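Local coordinates for chalcone-flavanone isomerase family protein (PDB 4DOO) that binds fatty acids in the plastid, with a preference for saturated chains, through a domain of the chalcone-isomerase fold, at residues 89-94 with 146-151; 13-18 with 46-51. All coordinates share one frame; numbering follows the deposited sequence.

Contact 1. Residues 89-94 with 146-151; sequences IRLQIV and IDLTKD
Arg90 and Asp147 face each other across two neighbouring antiparallel strands, 89-93 and 146-151, as a non-hydrogen-bonded pair. Ile89 with Leu148 and Leu91 with Ile146 form the hydrogen-bonded pairs on either side of it. Each of these two pairs exchanges two backbone bonds. The bond from Leu91 N to Ile146 O is 2.7 Å long and almost straight, and the one from Leu148 N to Ile89 O measures 2.9 Å.

The charged pair is a side-on, two-pronged salt bridge. Arg90 NE gives its hydrogen to Asp147 OD1 at 3.0 Å, while Arg90 NH2 reaches Asp147 OD2 at 3.1 Å, both oxygens using their syn lone pairs. Guanidinium and carboxylate are nearly coplanar, 11° apart, and the two side chains rise from the sheet alongside each other. The Arg90 chain bends at chi3 (-64°), which places NE, and OD1 also lies against its CB and CG. With one nitrogen on each oxygen, the two hydrogen bonds would resist rotation of either flat group. Arginine suits this partly exposed place because its long chain can bend beside the shorter aspartate so that two N-H groups meet the carboxylate.

On the other face Ile89, Leu91, Ile146 and Leu148 form a buried apolar layer. Leu91 CD1 packs 3.8 Å from Leu148 CG, Ile89 and Leu148 meet through CB atoms 4.1 Å apart, and Ile93 CG1 touches Ile146 CD1 at 4.1 Å. Branched aliphatic side chains fill this layer with no polar group to satisfy. Leu148 also lines the lauric acid pocket, and Leu91 packs on the dodecanoate-binding Tyr43.

Helix 171-182 lies against this apolar layer through Leu178, Tyr181 and Ile177. Strand 39-50 flanks residues 89-94 along the edge away from 146-151, and Phe14, Pro15 and Ile18 of strand 13-18 rest on Arg90.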
loop_
_atom_site.group_PDB
_atom_site.type_symbol
_atom_site.label_atom_id
_atom_site.label_comp_id
_atom_site.label_asym_id
_atom_site.label_seq_id
_atom_site.Cartn_x
_atom_site.Cartn_y
_atom_site.Cartn_z
ATOM N N ILE A 89 -4.109 -2.308 0.768
ATOM C CA ILE A 89 -3.006 -2.637 -0.123
ATOM C C ILE A 89 -3.072 -4.158 -0.202
ATOM O O ILE A 89 -2.819 -4.841 0.789
ATOM C CB ILE A 89 -1.621 -2.249 0.459
ATOM C CG1 ILE A 89 -1.543 -0.742 0.703
ATOM C CG2 ILE A 89 -0.519 -2.692 -0.501
ATOM C CD1 ILE A 89 -1.745 0.091 -0.545
ATOM N N ARG A 90 -3.456 -4.688 -1.355
ATOM C CA ARG A 90 -3.523 -6.136 -1.511
ATOM C C ARG A 90 -2.286 -6.632 -2.241
ATOM O O ARG A 90 -1.988 -6.185 -3.352
ATOM C CB ARG A 90 -4.779 -6.544 -2.284
ATOM C CG ARG A 90 -4.770 -8.004 -2.725
ATOM C CD ARG A 90 -6.144 -8.439 -3.204
ATOM N NE ARG A 90 -7.117 -8.386 -2.117
ATOM C CZ ARG A 90 -8.387 -8.758 -2.231
ATOM N NH1 ARG A 90 -8.845 -9.216 -3.391
ATOM N NH2 ARG A 90 -9.197 -8.672 -1.185
ATOM N N LEU A 91 -1.558 -7.542 -1.600
ATOM C CA LEU A 91 -0.351 -8.112 -2.182
ATOM C C LEU A 91 -0.635 -9.540 -2.613
ATOM O O LEU A 91 -1.321 -10.274 -1.906
ATOM C CB LEU A 91 0.795 -8.158 -1.160
ATOM C CG LEU A 91 1.326 -6.895 -0.490
ATOM C CD1 LEU A 91 0.326 -6.397 0.533
ATOM C CD2 LEU A 91 2.653 -7.212 0.185
ATOM N N GLN A 92 -0.111 -9.922 -3.773
ATOM C CA GLN A 92 -0.251 -11.284 -4.280
ATOM C C GLN A 92 1.155 -11.730 -4.657
ATOM O O GLN A 92 1.768 -11.178 -5.577
ATOM C CB GLN A 92 -1.179 -11.332 -5.496
ATOM C CG GLN A 92 -2.637 -11.064 -5.152
ATOM C CD GLN A 92 -3.554 -11.278 -6.335
ATOM O OE1 GLN A 92 -3.682 -12.393 -6.839
ATOM N NE2 GLN A 92 -4.192 -10.209 -6.789
ATOM N N ILE A 93 1.666 -12.721 -3.930
ATOM C CA ILE A 93 3.021 -13.219 -4.137
ATOM C C ILE A 93 3.258 -13.822 -5.513
ATOM O O ILE A 93 2.551 -14.739 -5.929
ATOM C CB ILE A 93 3.397 -14.265 -3.049
ATOM C CG1 ILE A 93 3.166 -13.670 -1.656
ATOM C CG2 ILE A 93 4.857 -14.692 -3.199
ATOM C CD1 ILE A 93 3.933 -12.386 -1.390
ATOM N N VAL A 94 4.268 -13.300 -6.204
ATOM C CA VAL A 94 4.634 -13.760 -7.539
ATOM C C VAL A 94 5.813 -14.743 -7.524
ATOM O O VAL A 94 5.725 -15.834 -8.097
ATOM C CB VAL A 94 4.994 -12.557 -8.448
ATOM C CG1 VAL A 94 5.515 -13.044 -9.792
ATOM C CG2 VAL A 94 3.766 -11.674 -8.645
ATOM N N ILE A 146 -1.992 -11.162 0.727
ATOM C CA ILE A 146 -1.901 -10.460 2.001
ATOM C C ILE A 146 -2.597 -9.123 1.841
ATOM O O ILE A 146 -2.349 -8.400 0.875
ATOM C CB ILE A 146 -0.438 -10.183 2.419
ATOM C CG1 ILE A 146 0.336 -11.496 2.564
ATOM C CG2 ILE A 146 -0.409 -9.402 3.729
ATOM C CD1 ILE A 146 0.732 -12.125 1.242
ATOM N N ASP A 147 -3.472 -8.800 2.787
ATOM C CA ASP A 147 -4.194 -7.538 2.750
ATOM C C ASP A 147 -3.783 -6.630 3.900
ATOM O O ASP A 147 -3.995 -6.961 5.070
ATOM C CB ASP A 147 -5.705 -7.783 2.818
ATOM C CG ASP A 147 -6.318 -8.032 1.457
ATOM O OD1 ASP A 147 -5.571 -8.045 0.455
ATOM O OD2 ASP A 147 -7.554 -8.210 1.389
ATOM N N LEU A 148 -3.183 -5.493 3.561
ATOM C CA LEU A 148 -2.776 -4.514 4.559
ATOM C C LEU A 148 -3.838 -3.429 4.497
ATOM O O LEU A 148 -4.051 -2.821 3.447
ATOM C CB LEU A 148 -1.413 -3.904 4.210
ATOM C CG LEU A 148 -0.238 -4.836 3.905
ATOM C CD1 LEU A 148 0.961 -4.003 3.456
ATOM C CD2 LEU A 148 0.106 -5.660 5.131
ATOM N N THR A 149 -4.523 -3.182 5.604
ATOM C CA THR A 149 -5.553 -2.157 5.573
ATOM C C THR A 149 -5.386 -1.056 6.606
ATOM O O THR A 149 -4.942 -1.288 7.731
ATOM C CB THR A 149 -6.960 -2.767 5.742
ATOM O OG1 THR A 149 -7.075 -3.366 7.036
ATOM C CG2 THR A 149 -7.212 -3.821 4.674
ATOM N N LYS A 150 -5.732 0.155 6.186
ATOM C CA LYS A 150 -5.691 1.324 7.043
ATOM C C LYS A 150 -7.143 1.498 7.481
ATOM O O LYS A 150 -7.988 1.955 6.710
ATOM C CB LYS A 150 -5.219 2.551 6.253
ATOM C CG LYS A 150 -5.162 3.840 7.062
ATOM C CD LYS A 150 -4.663 5.000 6.216
ATOM C CE LYS A 150 -4.701 6.310 6.986
ATOM N NZ LYS A 150 -4.197 7.444 6.165
ATOM N N ASP A 151 -7.430 1.091 8.710
ATOM C CA ASP A 151 -8.774 1.194 9.263
ATOM C C ASP A 151 -8.913 2.554 9.941
ATOM O O ASP A 151 -7.914 3.237 10.177
ATOM C CB ASP A 151 -8.999 0.071 10.281
ATOM C CG ASP A 151 -8.926 -1.314 9.653
ATOM O OD1 ASP A 151 -8.827 -2.306 10.407
ATOM O OD2 ASP A 151 -8.974 -1.411 8.406
#

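Contact 2. Residues 13-18 with 46-51; sequences SFPASI and GVYADC
The break in strand 13-18 of the antiparallel sheet is pinned here to strand 39-50 by Tyr48. Tyr48 CG lies anti to its carbonyl carbon (chi1 -62°), starting the ring toward 13-18. The Tyr48 hydroxyl donates a hydrogen bond to Pro15 O at 2.7 Å, in the carbonyl plane and on a lone pair. Pro15 O lies at the edge of the ring, near its plane, and Pro15 CD also lies 3.2 Å from Tyr48 OH. Proline suits the turn because it has no N-H to satisfy, yet its carbonyl remains available.

Ile18 lies over one face of the Tyr48 ring. Its CD1 sits 3.7 Å from the ring centroid and only 9° off the normal, a CH-pi contact over the centre, while Ile18 CG1 touches Tyr48 CE2. A phenylalanine in place of Tyr48 would lack the hydroxyl and would probably leave Pro15 O without this partner and the 15-16 loop less firmly tied to strand 39-50.

Phe14 CE1 packs 3.5 Å from Gly46 N. Glycine suits that position because a CB there would run into Phe14 CD1.

Strand 22-33 touches the Tyr48 side chain through Arg22 and Leu24. Strand 87-93 lies beside Gly46, with Gln92 against Phe14, while Val47 packs on Phe195 of helix 189-202.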
loop_
_atom_site.group_PDB
_atom_site.type_symbol
_atom_site.label_atom_id
_atom_site.label_comp_id
_atom_site.label_asym_id
_atom_site.label_seq_id
_atom_site.Cartn_x
_atom_site.Cartn_y
_atom_site.Cartn_z
ATOM N N SER A 13 -4.907 -11.083 -11.006
ATOM C CA SER A 13 -6.114 -10.269 -11.055
ATOM C C SER A 13 -6.486 -9.616 -9.726
ATOM O O SER A 13 -6.315 -10.206 -8.657
ATOM C CB SER A 13 -7.281 -11.129 -11.547
ATOM O OG SER A 13 -8.485 -10.390 -11.594
ATOM N N PHE A 14 -6.993 -8.392 -9.815
ATOM C CA PHE A 14 -7.426 -7.620 -8.651
ATOM C C PHE A 14 -8.844 -7.112 -8.890
ATOM O O PHE A 14 -9.141 -6.560 -9.948
ATOM C CB PHE A 14 -6.515 -6.411 -8.430
ATOM C CG PHE A 14 -5.122 -6.765 -8.008
ATOM C CD1 PHE A 14 -4.777 -6.803 -6.663
ATOM C CD2 PHE A 14 -4.149 -7.063 -8.961
ATOM C CE1 PHE A 14 -3.481 -7.130 -6.270
ATOM C CE2 PHE A 14 -2.855 -7.391 -8.575
ATOM C CZ PHE A 14 -2.521 -7.423 -7.228
ATOM N N PRO A 15 -9.737 -7.283 -7.905
ATOM C CA PRO A 15 -11.111 -6.805 -8.084
ATOM C C PRO A 15 -11.142 -5.281 -8.191
ATOM O O PRO A 15 -10.350 -4.587 -7.552
ATOM C CB PRO A 15 -11.823 -7.325 -6.838
ATOM C CG PRO A 15 -10.727 -7.353 -5.803
ATOM C CD PRO A 15 -9.560 -7.920 -6.588
ATOM N N ALA A 16 -12.053 -4.770 -9.011
ATOM C CA ALA A 16 -12.189 -3.330 -9.222
ATOM C C ALA A 16 -12.566 -2.601 -7.935
ATOM O O ALA A 16 -12.372 -1.388 -7.814
ATOM C CB ALA A 16 -13.235 -3.064 -10.303
ATOM N N SER A 17 -13.109 -3.341 -6.975
ATOM C CA SER A 17 -13.493 -2.753 -5.706
ATOM C C SER A 17 -13.625 -3.834 -4.657
ATOM O O SER A 17 -13.729 -5.019 -4.982
ATOM C CB SER A 17 -14.823 -2.001 -5.839
ATOM O OG SER A 17 -15.888 -2.885 -6.149
ATOM N N ILE A 18 -13.602 -3.419 -3.395
ATOM C CA ILE A 18 -13.739 -4.335 -2.271
ATOM C C ILE A 18 -14.810 -3.777 -1.338
ATOM O O ILE A 18 -14.628 -2.720 -0.738
ATOM C CB ILE A 18 -12.412 -4.477 -1.490
ATOM C CG1 ILE A 18 -11.333 -5.070 -2.400
ATOM C CG2 ILE A 18 -12.615 -5.365 -0.267
ATOM C CD1 ILE A 18 -9.981 -5.210 -1.738
ATOM N N GLY A 46 -2.173 -4.031 -5.354
ATOM C CA GLY A 46 -3.250 -3.178 -5.807
ATOM C C GLY A 46 -3.563 -2.233 -4.668
ATOM O O GLY A 46 -3.673 -2.665 -3.519
ATOM N N VAL A 47 -3.688 -0.947 -4.974
ATOM C CA VAL A 47 -3.971 0.047 -3.946
ATOM C C VAL A 47 -5.422 0.508 -4.047
ATOM O O VAL A 47 -5.849 1.007 -5.091
ATOM C CB VAL A 47 -3.045 1.273 -4.088
ATOM C CG1 VAL A 47 -3.308 2.254 -2.950
ATOM C CG2 VAL A 47 -1.583 0.830 -4.079
ATOM N N TYR A 48 -6.161 0.333 -2.951
ATOM C CA TYR A 48 -7.575 0.703 -2.867
ATOM C C TYR A 48 -7.801 1.850 -1.881
ATOM O O TYR A 48 -7.117 1.942 -0.868
ATOM C CB TYR A 48 -8.415 -0.481 -2.385
ATOM C CG TYR A 48 -8.408 -1.691 -3.282
ATOM C CD1 TYR A 48 -7.324 -2.574 -3.293
ATOM C CD2 TYR A 48 -9.495 -1.968 -4.104
ATOM C CE1 TYR A 48 -7.326 -3.705 -4.100
ATOM C CE2 TYR A 48 -9.508 -3.099 -4.921
ATOM C CZ TYR A 48 -8.422 -3.964 -4.910
ATOM O OH TYR A 48 -8.428 -5.085 -5.713
ATOM N N ALA A 49 -8.773 2.704 -2.180
ATOM C CA ALA A 49 -9.105 3.829 -1.306
ATOM C C ALA A 49 -10.626 3.977 -1.215
ATOM O O ALA A 49 -11.332 3.810 -2.206
ATOM C CB ALA A 49 -8.482 5.115 -1.842
ATOM N N ASP A 50 -11.121 4.281 -0.020
ATOM C CA ASP A 50 -12.554 4.459 0.197
ATOM C C ASP A 50 -13.022 5.713 -0.533
ATOM O O ASP A 50 -12.490 6.804 -0.321
ATOM C CB ASP A 50 -12.849 4.577 1.696
ATOM C CG ASP A 50 -14.320 4.804 1.982
ATOM O OD1 ASP A 50 -14.792 5.953 1.844
ATOM O OD2 ASP A 50 -15.010 3.826 2.334
ATOM N N CYS A 51 -14.020 5.547 -1.394
ATOM C CA CYS A 51 -14.556 6.643 -2.193
ATOM C C CYS A 51 -15.040 7.841 -1.398
ATOM O O CYS A 51 -14.687 8.978 -1.707
ATOM C CB CYS A 51 -15.704 6.138 -3.067
ATOM S SG CYS A 51 -15.181 4.959 -4.309
#

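Overall arrangement
Both segments of contact 2 precede those of contact 1 in the sequence, and the centres of the two contacts are 10 Å apart. They share one antiparallel sheet, in which strands 39-50 and 87-93 are neighbours. Arg90 O probably accepts a hydrogen bond from Gly46 N, joining them directly, and Gln92 NE2 probably donates one to Ser13 O. Side chains of 13-18 thus reach strand 87-93 although strands 22-33 and 39-50 lie between them in the sheet order, consistent with a strongly curved sheet. Contact 1 reaches the lauric acid pocket, whereas the Phe14 side chain of contact 2 is about 12 Å from a bound lauric acid. The sheet joins a ligand-lining region to strand 13-18 within the chalcone-isomerase fold.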